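Local coordinates for plasmodesmata-located protein 8 (Arabidopsis thaliana, PDB 6GRF), which probably modulates cell-to-cell trafficking as a membrane-anchored protein whose extracellular part carries two DUF26 domains in tandem, at residues F139-D144 against S159-V164; G195-A200 against A209-S214; F63-C68 against N112-K117. All blocks are in the same frame, centred on the assembly; numbering follows the deposited sequence.

Overall arrangement
The chain folds into two DUF26 domains, each with a five-stranded antiparallel sheet and two helices. Interaction 3 comes first along the chain, in the first domain, where strand 62-68 meets the linker that leads to strand 122-127. Interactions 1 and 2 follow in the second domain, and their centres are about 10 Å apart. They share its sheet and touch each other: Arg142 binds the backbone of Gly195, and the turn at Leu163 meets Ser214. Interaction 3 lies about 32 Å from interaction 1 and 28 Å from interaction 2, centre to centre, across the middle of the chain. Helix-to-sheet and hairpin contacts thus sit within one domain, whereas interaction 3 lies where the first domain meets the second.

Interaction 1: residues F139-D144 against S159-V164; sequences FKRRDD and SRSGLV
The hydroxyl OG of Ser161 is approached by two side chains of helix 136-149. Arg141 NH1 gives it a weak hydrogen bond of 3.4 Å, long but nearly straight at 175°, with OG close to the plane of the guanidinium at its edge. Asp144 OD2 stands further off, 4.0 Å from Ser161 OG. The arginine chain also crowds the hydroxyl, its CD lying a tight 3.0 Å from Ser161 OG. A bend at chi2 (-89°) sets this CD beside the serine, and Gly162 CA lies over one face of the guanidinium. A weak, long ion pair with Asp137 also draws on Arg141, through NE.

Ser161 to Val164 form a type II' turn, the two-residue connection of the hairpin between strands 156-161 and 164-170. Ser161 and Val164 are joined by backbone bonds in both directions. Gly162 occupies the turn position with positive phi (60°), which suits a residue without a side chain, and its bareness also lets the guanidinium come close.

At Val164 the contact becomes apolar. This residue sets its two methyls against the helix: CG2 meets Arg141 CB at 3.7 Å, and CG1 reaches Arg142 CA at 3.9 Å. A compact branched residue serves well in this buried seam, where it also touches Phe138 and Val145. The CB of Arg142 points away from the turn; its guanidinium is covered on one face by Phe139 CD1, and its NH2 is bonded to Gly195 O and Tyr211 OH.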
ATOM      1  N   PHE A 139      18.496 -11.583  14.554  1.00 35.63           N
ATOM      2  CA  PHE A 139      17.238 -11.158  15.142  1.00 35.74           C
ATOM      3  C   PHE A 139      17.411  -9.820  15.871  1.00 35.11           C
ATOM      4  O   PHE A 139      16.508  -9.003  15.868  1.00 33.03           O
ATOM      5  CB  PHE A 139      16.653 -12.293  15.988  1.00 37.39           C
ATOM      6  CG  PHE A 139      16.134 -13.407  15.118  1.00 38.60           C
ATOM      7  CD1 PHE A 139      15.119 -13.170  14.203  1.00 38.89           C
ATOM      8  CD2 PHE A 139      16.705 -14.665  15.153  1.00 40.77           C
ATOM      9  CE1 PHE A 139      14.662 -14.177  13.368  1.00 39.90           C
ATOM     10  CE2 PHE A 139      16.253 -15.671  14.314  1.00 42.12           C
ATOM     11  CZ  PHE A 139      15.231 -15.428  13.425  1.00 41.60           C
ATOM     12  N   LYS A 140      18.579  -9.586  16.467  1.00 35.56           N
ATOM     13  CA  LYS A 140      18.835  -8.324  17.113  1.00 35.96           C
ATOM     14  C   LYS A 140      18.913  -7.210  16.053  1.00 34.22           C
ATOM     15  O   LYS A 140      18.437  -6.098  16.279  1.00 33.16           O
ATOM     16  CB  LYS A 140      20.112  -8.382  17.958  1.00 38.42           C
ATOM     17  CG  LYS A 140      20.317  -7.148  18.829  1.00 40.50           C
ATOM     18  CD  LYS A 140      21.474  -7.235  19.818  1.00 43.88           C
ATOM     19  CE  LYS A 140      21.274  -6.384  21.063  1.00 45.80           C
ATOM     20  NZ  LYS A 140      20.688  -5.050  20.760  1.00 45.58           N
ATOM     21  N   ARG A 141      19.519  -7.512  14.901  1.00 33.72           N
ATOM     22  CA  ARG A 141      19.666  -6.535  13.827  1.00 33.28           C
ATOM     23  C   ARG A 141      18.287  -6.256  13.212  1.00 32.10           C
ATOM     24  O   ARG A 141      17.976  -5.133  12.870  1.00 30.13           O
ATOM     25  CB  ARG A 141      20.638  -7.019  12.750  1.00 34.79           C
ATOM     26  CG  ARG A 141      22.042  -7.336  13.253  1.00 36.92           C
ATOM     27  CD  ARG A 141      22.977  -6.150  13.243  1.00 38.06           C
ATOM     28  NE  ARG A 141      24.369  -6.491  13.545  1.00 40.38           N
ATOM     29  CZ  ARG A 141      25.306  -5.583  13.789  1.00 41.28           C
ATOM     30  NH1 ARG A 141      25.036  -4.303  13.599  1.00 41.50           N
ATOM     31  NH2 ARG A 141      26.494  -5.950  14.233  1.00 43.29           N
ATOM     32  N   ARG A 142      17.470  -7.298  13.080  1.00 31.61           N
ATOM     33  CA  ARG A 142      16.122  -7.129  12.594  1.00 31.44           C
ATOM     34  C   ARG A 142      15.362  -6.184  13.530  1.00 30.73           C
ATOM     35  O   ARG A 142      14.727  -5.260  13.066  1.00 29.44           O
ATOM     36  CB  ARG A 142      15.416  -8.483  12.483  1.00 32.13           C
ATOM     37  CG  ARG A 142      14.036  -8.402  11.842  1.00 31.86           C
ATOM     38  CD  ARG A 142      12.983  -9.019  12.742  1.00 32.96           C
ATOM     39  NE  ARG A 142      12.767 -10.411  12.432  1.00 34.32           N
ATOM     40  CZ  ARG A 142      12.036 -11.254  13.146  1.00 35.61           C
ATOM     41  NH1 ARG A 142      12.070 -11.242  14.467  1.00 35.21           N
ATOM     42  NH2 ARG A 142      11.269 -12.115  12.505  1.00 37.29           N
ATOM     43  N   ASP A 143      15.428  -6.445  14.840  1.00 31.41           N
ATOM     44  CA  ASP A 143      14.810  -5.595  15.843  1.00 32.94           C
ATOM     45  C   ASP A 143      15.256  -4.137  15.672  1.00 32.43           C
ATOM     46  O   ASP A 143      14.413  -3.248  15.695  1.00 32.06           O
ATOM     47  CB  ASP A 143      15.084  -6.079  17.266  1.00 34.96           C
ATOM     48  CG  ASP A 143      14.119  -7.160  17.723  1.00 37.73           C
ATOM     49  OD1 ASP A 143      13.176  -7.471  16.950  1.00 39.19           O
ATOM     50  OD2 ASP A 143      14.322  -7.701  18.840  1.00 40.33           O
ATOM     51  N   ASP A 144      16.560  -3.891  15.502  1.00 32.12           N
ATOM     52  CA  ASP A 144      17.049  -2.514  15.325  1.00 32.41           C
ATOM     53  C   ASP A 144      16.455  -1.888  14.047  1.00 30.29           C
ATOM     54  O   ASP A 144      16.093  -0.722  14.035  1.00 29.88           O
ATOM     55  CB  ASP A 144      18.575  -2.436  15.268  1.00 34.54           C
ATOM     56  CG  ASP A 144      19.277  -2.941  16.516  1.00 37.07           C
ATOM     57  OD1 ASP A 144      18.723  -2.791  17.619  1.00 38.73           O
ATOM     58  OD2 ASP A 144      20.389  -3.467  16.369  1.00 41.47           O
ATOM     59  N   SER A 159      16.127   1.333   6.084  1.00 31.21           N
ATOM     60  CA  SER A 159      16.942   1.061   7.258  1.00 33.44           C
ATOM     61  C   SER A 159      17.826  -0.180   7.056  1.00 33.86           C
ATOM     62  O   SER A 159      17.470  -1.092   6.340  1.00 32.53           O
ATOM     63  CB  SER A 159      16.077   0.934   8.473  1.00 34.74           C
ATOM     64  OG  SER A 159      16.891   0.943   9.638  1.00 38.36           O
ATOM     65  N   ARG A 160      18.971  -0.204   7.746  1.00 35.00           N
ATOM     66  CA  ARG A 160      20.022  -1.178   7.509  1.00 36.86           C
ATOM     67  C   ARG A 160      20.812  -1.350   8.815  1.00 35.04           C
ATOM     68  O   ARG A 160      21.096  -0.393   9.513  1.00 33.66           O
ATOM     69  CB  ARG A 160      20.869  -0.697   6.326  1.00 41.19           C
ATOM     70  CG  ARG A 160      21.885  -1.693   5.778  1.00 46.54           C
ATOM     71  CD  ARG A 160      22.697  -1.122   4.611  1.00 50.78           C
ATOM     72  NE  ARG A 160      21.983  -1.032   3.332  1.00 53.20           N
ATOM     73  CZ  ARG A 160      21.226   0.002   2.933  1.00 55.99           C
ATOM     74  NH1 ARG A 160      21.020   1.033   3.735  1.00 56.76           N
ATOM     75  NH2 ARG A 160      20.674   0.007   1.726  1.00 56.04           N
ATOM     76  N   SER A 161      21.080  -2.599   9.177  1.00 33.48           N
ATOM     77  CA  SER A 161      21.933  -2.928  10.299  1.00 33.44           C
ATOM     78  C   SER A 161      22.554  -4.286   9.999  1.00 33.73           C
ATOM     79  O   SER A 161      21.829  -5.278   9.924  1.00 33.18           O
ATOM     80  CB  SER A 161      21.152  -2.939  11.587  1.00 32.86           C
ATOM     81  OG  SER A 161      21.921  -3.448  12.664  1.00 33.58           O
ATOM     82  N   GLY A 162      23.874  -4.301   9.785  1.00 34.52           N
ATOM     83  CA  GLY A 162      24.560  -5.472   9.295  1.00 35.32           C
ATOM     84  C   GLY A 162      24.008  -5.886   7.939  1.00 35.72           C
ATOM     85  O   GLY A 162      23.868  -5.049   7.021  1.00 35.79           O
ATOM     86  N   LEU A 163      23.638  -7.164   7.819  1.00 35.49           N
ATOM     87  CA  LEU A 163      23.111  -7.680   6.573  1.00 36.41           C
ATOM     88  C   LEU A 163      21.571  -7.632   6.567  1.00 35.16           C
ATOM     89  O   LEU A 163      20.954  -8.207   5.684  1.00 36.18           O
ATOM     90  CB  LEU A 163      23.634  -9.108   6.373  1.00 38.02           C
ATOM     91  CG  LEU A 163      25.144  -9.242   6.150  1.00 39.36           C
ATOM     92  CD1 LEU A 163      25.510 -10.672   5.774  1.00 40.83           C
ATOM     93  CD2 LEU A 163      25.624  -8.271   5.077  1.00 39.73           C
ATOM     94  N   VAL A 164      20.952  -6.938   7.525  1.00 33.65           N
ATOM     95  CA  VAL A 164      19.503  -6.806   7.551  1.00 33.27           C
ATOM     96  C   VAL A 164      19.103  -5.425   7.025  1.00 32.68           C
ATOM     97  O   VAL A 164      19.590  -4.419   7.524  1.00 32.33           O
ATOM     98  CB  VAL A 164      18.933  -7.034   8.960  1.00 33.48           C
ATOM     99  CG1 VAL A 164      17.411  -6.961   8.953  1.00 33.05           C
ATOM    100  CG2 VAL A 164      19.417  -8.350   9.557  1.00 34.67           C
TER

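Interaction 2: residues G195-A200 against A209-S214; sequences GSAVAA and ARYWGS
The chi1 of Tyr211 (76°) sets CG between the backbone N and the carbonyl carbon, and chi2 turns the ring so that one face looks at the backbone of Ala199 and Ala200. Tyr211 OH donates to Ala197 O at 2.7 Å. The hydroxyl stands above that carbonyl's plane, 42° out of it, while the carbonyl oxygen itself lies at the edge of the tyrosine ring. On the covered face Ala200 N lies above the ring centre, and Ala200 CB rests on CE2 of Tyr211 at 3.8 Å. Alanine's lone methyl is well matched to this place, since it lets the backbone come down close to a large flat ring.

Strands 199-204 and 207-213 form the beta hairpin that closes the second DUF26 domain. Ala200 and Tyr211 are an antiparallel hydrogen-bonded pair: Ala200 N reaches Tyr211 O at 3.0 Å, and the return bond from Tyr211 N to Ala200 O is also 3.0 Å, nearly along the C=O axis. The pairing frays toward Gly213, whose N gives Val198 O only a weak, bent bond of 3.1 Å (126°). On the sheet face bearing Ala199 and Trp212, the CB atoms of these two residues meet at 3.7 Å, and the Trp212 side chain touches Glu165 and Tyr167 of strand 164-170. On the other face, Tyr211 and Ala200 touch Leu190 of helix 176-193.

Tyr211 OH is buried yet held twice, giving to Ala197 O while receiving from Arg142 NH2; the nearby positive charge would probably polarise the hydroxyl and strengthen its donation to the carbonyl.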
ATOM      1  N   GLY A 195       7.876 -14.988  12.639  1.00 42.29           N
ATOM      2  CA  GLY A 195       8.816 -14.918  13.741  1.00 42.37           C
ATOM      3  C   GLY A 195      10.265 -15.095  13.310  1.00 41.67           C
ATOM      4  O   GLY A 195      11.119 -14.313  13.738  1.00 42.90           O
ATOM      5  N   SER A 196      10.541 -16.115  12.483  1.00 40.96           N
ATOM      6  CA  SER A 196      11.920 -16.578  12.228  1.00 40.64           C
ATOM      7  C   SER A 196      12.358 -16.352  10.771  1.00 38.94           C
ATOM      8  O   SER A 196      13.441 -16.787  10.380  1.00 39.24           O
ATOM      9  CB  SER A 196      12.056 -18.032  12.589  1.00 42.92           C
ATOM     10  OG  SER A 196      11.492 -18.299  13.863  1.00 44.40           O
ATOM     11  N   ALA A 197      11.528 -15.687   9.965  1.00 37.02           N
ATOM     12  CA  ALA A 197      11.753 -15.592   8.511  1.00 36.41           C
ATOM     13  C   ALA A 197      12.966 -14.704   8.212  1.00 35.10           C
ATOM     14  O   ALA A 197      13.195 -13.715   8.904  1.00 33.55           O
ATOM     15  CB  ALA A 197      10.525 -15.035   7.847  1.00 35.69           C
ATOM     16  N   VAL A 198      13.704 -15.040   7.148  1.00 35.50           N
ATOM     17  CA  VAL A 198      14.865 -14.254   6.713  1.00 35.27           C
ATOM     18  C   VAL A 198      14.392 -12.956   6.048  1.00 33.77           C
ATOM     19  O   VAL A 198      15.154 -11.990   5.943  1.00 32.49           O
ATOM     20  CB  VAL A 198      15.784 -15.059   5.770  1.00 37.21           C
ATOM     21  CG1 VAL A 198      15.221 -15.196   4.366  1.00 37.97           C
ATOM     22  CG2 VAL A 198      17.178 -14.460   5.718  1.00 37.43           C
ATOM     23  N   ALA A 199      13.142 -12.979   5.572  1.00 33.39           N
ATOM     24  CA  ALA A 199      12.533 -11.896   4.855  1.00 32.50           C
ATOM     25  C   ALA A 199      11.016 -12.005   5.011  1.00 32.10           C
ATOM     26  O   ALA A 199      10.470 -13.087   4.947  1.00 32.88           O
ATOM     27  CB  ALA A 199      12.942 -11.948   3.404  1.00 33.24           C
ATOM     28  N   ALA A 200      10.357 -10.870   5.224  1.00 31.19           N
ATOM     29  CA  ALA A 200       8.906 -10.838   5.291  1.00 31.57           C
ATOM     30  C   ALA A 200       8.379  -9.452   4.913  1.00 31.06           C
ATOM     31  O   ALA A 200       9.114  -8.489   4.931  1.00 30.21           O
ATOM     32  CB  ALA A 200       8.459 -11.222   6.671  1.00 31.62           C
ATOM     33  N   ALA A 209       5.475  -2.397   5.577  1.00 28.11           N
ATOM     34  CA  ALA A 209       6.828  -2.558   6.044  1.00 27.67           C
ATOM     35  C   ALA A 209       7.329  -3.938   5.614  1.00 28.61           C
ATOM     36  O   ALA A 209       6.567  -4.907   5.638  1.00 27.86           O
ATOM     37  CB  ALA A 209       6.868  -2.390   7.536  1.00 28.18           C
ATOM     38  N   ARG A 210       8.600  -3.977   5.192  1.00 34.01           N
ATOM     39  CA  ARG A 210       9.285  -5.158   4.678  1.00 34.29           C
ATOM     40  C   ARG A 210      10.673  -5.201   5.316  1.00 31.36           C
ATOM     41  O   ARG A 210      11.259  -4.178   5.553  1.00 29.81           O
ATOM     42  CB  ARG A 210       9.563  -5.116   3.166  1.00 37.60           C
ATOM     43  CG  ARG A 210       8.368  -4.852   2.267  1.00 42.67           C
ATOM     44  CD  ARG A 210       8.564  -5.310   0.825  1.00 46.45           C
ATOM     45  NE  ARG A 210       9.309  -4.353   0.022  1.00 49.92           N
ATOM     46  CZ  ARG A 210      10.636  -4.329  -0.080  1.00 51.28           C
ATOM     47  NH1 ARG A 210      11.349  -5.265   0.527  1.00 49.95           N
ATOM     48  NH2 ARG A 210      11.236  -3.373  -0.776  1.00 52.27           N
ATOM     49  N   TYR A 211      11.198  -6.399   5.533  1.00 30.65           N
ATOM     50  CA  TYR A 211      12.631  -6.560   5.821  1.00 30.33           C
ATOM     51  C   TYR A 211      13.126  -7.803   5.079  1.00 30.72           C
ATOM     52  O   TYR A 211      12.343  -8.691   4.754  1.00 29.35           O
ATOM     53  CB  TYR A 211      12.908  -6.648   7.327  1.00 29.77           C
ATOM     54  CG  TYR A 211      12.535  -7.983   7.910  1.00 29.63           C
ATOM     55  CD1 TYR A 211      13.399  -9.063   7.832  1.00 29.81           C
ATOM     56  CD2 TYR A 211      11.280  -8.195   8.453  1.00 29.58           C
ATOM     57  CE1 TYR A 211      13.035 -10.311   8.304  1.00 29.99           C
ATOM     58  CE2 TYR A 211      10.910  -9.430   8.954  1.00 29.77           C
ATOM     59  CZ  TYR A 211      11.791 -10.491   8.878  1.00 30.09           C
ATOM     60  OH  TYR A 211      11.424 -11.710   9.361  1.00 31.03           O
ATOM     61  N   TRP A 212      14.440  -7.838   4.832  1.00 32.02           N
ATOM     62  CA  TRP A 212      15.097  -8.948   4.159  1.00 34.03           C
ATOM     63  C   TRP A 212      16.585  -8.996   4.563  1.00 35.42           C
ATOM     64  O   TRP A 212      17.172  -7.994   4.979  1.00 33.84           O
ATOM     65  CB  TRP A 212      14.874  -8.832   2.643  1.00 34.51           C
ATOM     66  CG  TRP A 212      15.515  -7.626   2.037  1.00 35.69           C
ATOM     67  CD1 TRP A 212      16.743  -7.579   1.452  1.00 37.61           C
ATOM     68  CD2 TRP A 212      14.999  -6.283   1.980  1.00 36.07           C
ATOM     69  NE1 TRP A 212      17.024  -6.311   1.026  1.00 38.81           N
ATOM     70  CE2 TRP A 212      15.967  -5.495   1.323  1.00 37.49           C
ATOM     71  CE3 TRP A 212      13.813  -5.667   2.398  1.00 35.61           C
ATOM     72  CZ2 TRP A 212      15.801  -4.131   1.092  1.00 38.52           C
ATOM     73  CZ3 TRP A 212      13.648  -4.316   2.174  1.00 36.69           C
ATOM     74  CH2 TRP A 212      14.628  -3.558   1.528  1.00 38.26           C
ATOM     75  N   GLY A 213      17.175 -10.191   4.487  1.00 39.66           N
ATOM     76  CA  GLY A 213      18.623 -10.387   4.615  1.00 43.25           C
ATOM     77  C   GLY A 213      19.320 -10.119   3.289  1.00 47.95           C
ATOM     78  O   GLY A 213      18.766 -10.417   2.226  1.00 48.57           O
ATOM     79  N   SER A 214      20.531  -9.549   3.355  1.00 53.33           N
ATOM     80  CA  SER A 214      21.338  -9.180   2.173  1.00 58.85           C
ATOM     81  C   SER A 214      22.104 -10.398   1.631  1.00 64.66           C
ATOM     82  O   SER A 214      21.682 -10.994   0.619  1.00 69.42           O
ATOM     83  CB  SER A 214      22.271  -8.035   2.484  1.00 60.01           C
ATOM     84  OG  SER A 214      21.540  -6.859   2.783  1.00 59.78           O
TER

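Interaction 3: residues F63-C68 against N112-K117; sequences FGLYQC and NDFLGK
An Asx turn and a type II beta turn shape the linker 112-117, which leaves the first DUF26 sheet and packs against strand 62-68. Asp113 OD1 accepts from Leu115 N at 3.2 Å, and Gly116, with positive phi (89°), occupies the third position of the turn from Phe114 to Lys117. The bent loop lays Asp113 over Phe63: CB sits above the ring centre, 3.6 Å from the centroid, in a CH-pi contact. The carboxylate is stacked almost parallel to the ring, their planes 8° apart. A short acid suits the place: its CB and carboxylate cover the ring while OD1 closes the Asx turn.

The end of Phe114 comes toward the strand, where CE2 meets Leu65 CD2 at 3.7 Å and CE1 approaches Phe63 O at the ring edge. Leu65 CD2 also touches Leu115 CD2 at 3.7 Å, the two leucines sliding past each other in opposite directions. Between Phe63 and Leu65, Gly64 offers its CA to Phe114 CZ at 4.0 Å.

Strand 62-68 lies between strands 44-49 and 105-110. Leu115 reaches Ser46 on the former, Phe114 makes a cation-pi contact with Arg108 on the latter, and Gly116 N bonds to Asp173 of the second domain.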
ATOM      1  N   PHE A  63     -14.508   7.520  -3.677  1.00 30.09           N
ATOM      2  CA  PHE A  63     -13.420   8.038  -2.880  1.00 28.54           C
ATOM      3  C   PHE A  63     -12.204   7.152  -3.147  1.00 27.48           C
ATOM      4  O   PHE A  63     -12.334   5.934  -3.183  1.00 27.53           O
ATOM      5  CB  PHE A  63     -13.740   7.992  -1.382  1.00 29.58           C
ATOM      6  CG  PHE A  63     -14.966   8.759  -0.953  1.00 30.71           C
ATOM      7  CD1 PHE A  63     -14.902  10.117  -0.694  1.00 30.47           C
ATOM      8  CD2 PHE A  63     -16.184   8.114  -0.781  1.00 32.83           C
ATOM      9  CE1 PHE A  63     -16.032  10.813  -0.283  1.00 32.19           C
ATOM     10  CE2 PHE A  63     -17.317   8.810  -0.384  1.00 33.91           C
ATOM     11  CZ  PHE A  63     -17.233  10.158  -0.126  1.00 33.90           C
ATOM     12  N   GLY A  64     -11.046   7.765  -3.362  1.00 26.14           N
ATOM     13  CA  GLY A  64      -9.875   6.984  -3.661  1.00 25.87           C
ATOM     14  C   GLY A  64      -8.596   7.772  -3.512  1.00 25.17           C
ATOM     15  O   GLY A  64      -8.629   8.978  -3.294  1.00 24.69           O
ATOM     16  N   LEU A  65      -7.473   7.046  -3.624  1.00 25.28           N
ATOM     17  CA  LEU A  65      -6.142   7.613  -3.598  1.00 24.94           C
ATOM     18  C   LEU A  65      -5.174   6.679  -4.333  1.00 25.01           C
ATOM     19  O   LEU A  65      -5.505   5.533  -4.667  1.00 24.51           O
ATOM     20  CB  LEU A  65      -5.710   7.853  -2.144  1.00 25.77           C
ATOM     21  CG  LEU A  65      -5.769   6.656  -1.185  1.00 26.41           C
ATOM     22  CD1 LEU A  65      -4.712   5.607  -1.487  1.00 27.22           C
ATOM     23  CD2 LEU A  65      -5.627   7.126   0.242  1.00 27.66           C
ATOM     24  N   TYR A  66      -3.980   7.210  -4.600  1.00 25.52           N
ATOM     25  CA  TYR A  66      -2.852   6.438  -5.053  1.00 25.95           C
ATOM     26  C   TYR A  66      -1.625   6.896  -4.262  1.00 27.13           C
ATOM     27  O   TYR A  66      -1.565   8.014  -3.771  1.00 27.29           O
ATOM     28  CB  TYR A  66      -2.633   6.592  -6.560  1.00 26.41           C
ATOM     29  CG  TYR A  66      -2.124   7.952  -6.968  1.00 27.27           C
ATOM     30  CD1 TYR A  66      -0.769   8.196  -7.126  1.00 28.35           C
ATOM     31  CD2 TYR A  66      -2.999   9.006  -7.180  1.00 26.87           C
ATOM     32  CE1 TYR A  66      -0.296   9.450  -7.475  1.00 29.35           C
ATOM     33  CE2 TYR A  66      -2.540  10.266  -7.536  1.00 27.95           C
ATOM     34  CZ  TYR A  66      -1.182  10.491  -7.681  1.00 29.10           C
ATOM     35  OH  TYR A  66      -0.729  11.731  -8.021  1.00 30.01           O
ATOM     36  N   GLN A  67      -0.650   5.992  -4.141  1.00 28.33           N
ATOM     37  CA  GLN A  67       0.633   6.283  -3.503  1.00 29.79           C
ATOM     38  C   GLN A  67       1.705   5.541  -4.303  1.00 31.38           C
ATOM     39  O   GLN A  67       1.658   4.322  -4.361  1.00 31.50           O
ATOM     40  CB  GLN A  67       0.575   5.855  -2.033  1.00 29.90           C
ATOM     41  CG  GLN A  67       1.878   6.053  -1.279  1.00 31.89           C
ATOM     42  CD  GLN A  67       2.205   7.521  -1.135  1.00 32.03           C
ATOM     43  OE1 GLN A  67       3.112   8.050  -1.780  1.00 33.59           O
ATOM     44  NE2 GLN A  67       1.481   8.192  -0.271  1.00 31.00           N
ATOM     45  N   CYS A  68       2.612   6.283  -4.945  1.00 33.48           N
ATOM     46  CA  CYS A  68       3.805   5.694  -5.542  1.00 36.96           C
ATOM     47  C   CYS A  68       4.889   5.556  -4.469  1.00 39.82           C
ATOM     48  O   CYS A  68       4.866   6.250  -3.461  1.00 39.51           O
ATOM     49  CB  CYS A  68       4.350   6.533  -6.690  1.00 39.05           C
ATOM     50  SG  CYS A  68       3.229   6.592  -8.110  1.00 39.04           S
ATOM     51  N   ASN A 112     -17.235   4.342   0.218  1.00 39.62           N
ATOM     52  CA  ASN A 112     -17.249   4.946   1.563  1.00 40.86           C
ATOM     53  C   ASN A 112     -16.021   5.853   1.703  1.00 38.84           C
ATOM     54  O   ASN A 112     -14.972   5.592   1.117  1.00 37.16           O
ATOM     55  CB  ASN A 112     -17.260   3.912   2.697  1.00 43.57           C
ATOM     56  CG  ASN A 112     -17.854   2.572   2.307  1.00 46.53           C
ATOM     57  OD1 ASN A 112     -19.070   2.444   2.140  1.00 49.30           O
ATOM     58  ND2 ASN A 112     -16.995   1.570   2.151  1.00 47.62           N
ATOM     59  N   ASP A 113     -16.163   6.910   2.500  1.00 38.23           N
ATOM     60  CA  ASP A 113     -15.142   7.900   2.647  1.00 38.12           C
ATOM     61  C   ASP A 113     -14.157   7.417   3.713  1.00 37.27           C
ATOM     62  O   ASP A 113     -14.353   7.664   4.889  1.00 38.75           O
ATOM     63  CB  ASP A 113     -15.735   9.256   3.016  1.00 39.84           C
ATOM     64  CG  ASP A 113     -14.691  10.342   3.205  1.00 40.52           C
ATOM     65  OD1 ASP A 113     -13.508  10.071   2.948  1.00 40.51           O
ATOM     66  OD2 ASP A 113     -15.075  11.447   3.614  1.00 43.37           O
ATOM     67  N   PHE A 114     -13.095   6.751   3.264  1.00 35.61           N
ATOM     68  CA  PHE A 114     -12.052   6.200   4.132  1.00 34.70           C
ATOM     69  C   PHE A 114     -10.855   7.159   4.242  1.00 34.30           C
ATOM     70  O   PHE A 114      -9.907   6.876   4.992  1.00 34.08           O
ATOM     71  CB  PHE A 114     -11.572   4.865   3.564  1.00 33.75           C
ATOM     72  CG  PHE A 114     -10.760   5.012   2.303  1.00 33.22           C
ATOM     73  CD1 PHE A 114     -11.376   5.038   1.061  1.00 33.49           C
ATOM     74  CD2 PHE A 114      -9.380   5.139   2.352  1.00 32.63           C
ATOM     75  CE1 PHE A 114     -10.629   5.171  -0.100  1.00 32.96           C
ATOM     76  CE2 PHE A 114      -8.636   5.290   1.194  1.00 32.09           C
ATOM     77  CZ  PHE A 114      -9.262   5.301  -0.033  1.00 32.21           C
ATOM     78  N   LEU A 115     -10.877   8.264   3.484  1.00 34.09           N
ATOM     79  CA  LEU A 115      -9.719   9.152   3.334  1.00 33.77           C
ATOM     80  C   LEU A 115      -9.368   9.783   4.685  1.00 34.48           C
ATOM     81  O   LEU A 115     -10.214  10.367   5.321  1.00 34.96           O
ATOM     82  CB  LEU A 115     -10.022  10.232   2.293  1.00 34.21           C
ATOM     83  CG  LEU A 115     -10.096   9.745   0.849  1.00 34.42           C
ATOM     84  CD1 LEU A 115     -10.471  10.890  -0.089  1.00 35.20           C
ATOM     85  CD2 LEU A 115      -8.781   9.109   0.430  1.00 34.15           C
ATOM     86  N   GLY A 116      -8.112   9.620   5.117  1.00 34.37           N
ATOM     87  CA  GLY A 116      -7.588  10.297   6.305  1.00 35.74           C
ATOM     88  C   GLY A 116      -7.791   9.524   7.599  1.00 37.13           C
ATOM     89  O   GLY A 116      -7.208   9.885   8.616  1.00 38.29           O
ATOM     90  N   LYS A 117      -8.622   8.472   7.581  1.00 38.76           N
ATOM     91  CA  LYS A 117      -9.002   7.772   8.814  1.00 40.32           C
ATOM     92  C   LYS A 117      -8.006   6.647   9.077  1.00 38.75           C
ATOM     93  O   LYS A 117      -7.640   5.920   8.155  1.00 37.53           O
ATOM     94  CB  LYS A 117     -10.414   7.188   8.729  1.00 42.43           C
ATOM     95  CG  LYS A 117     -11.563   8.192   8.727  1.00 45.62           C
ATOM     96  CD  LYS A 117     -12.894   7.528   8.399  1.00 47.55           C
ATOM     97  CE  LYS A 117     -14.102   8.409   8.635  1.00 51.30           C
ATOM     98  NZ  LYS A 117     -14.164   9.519   7.656  1.00 51.88           N
TER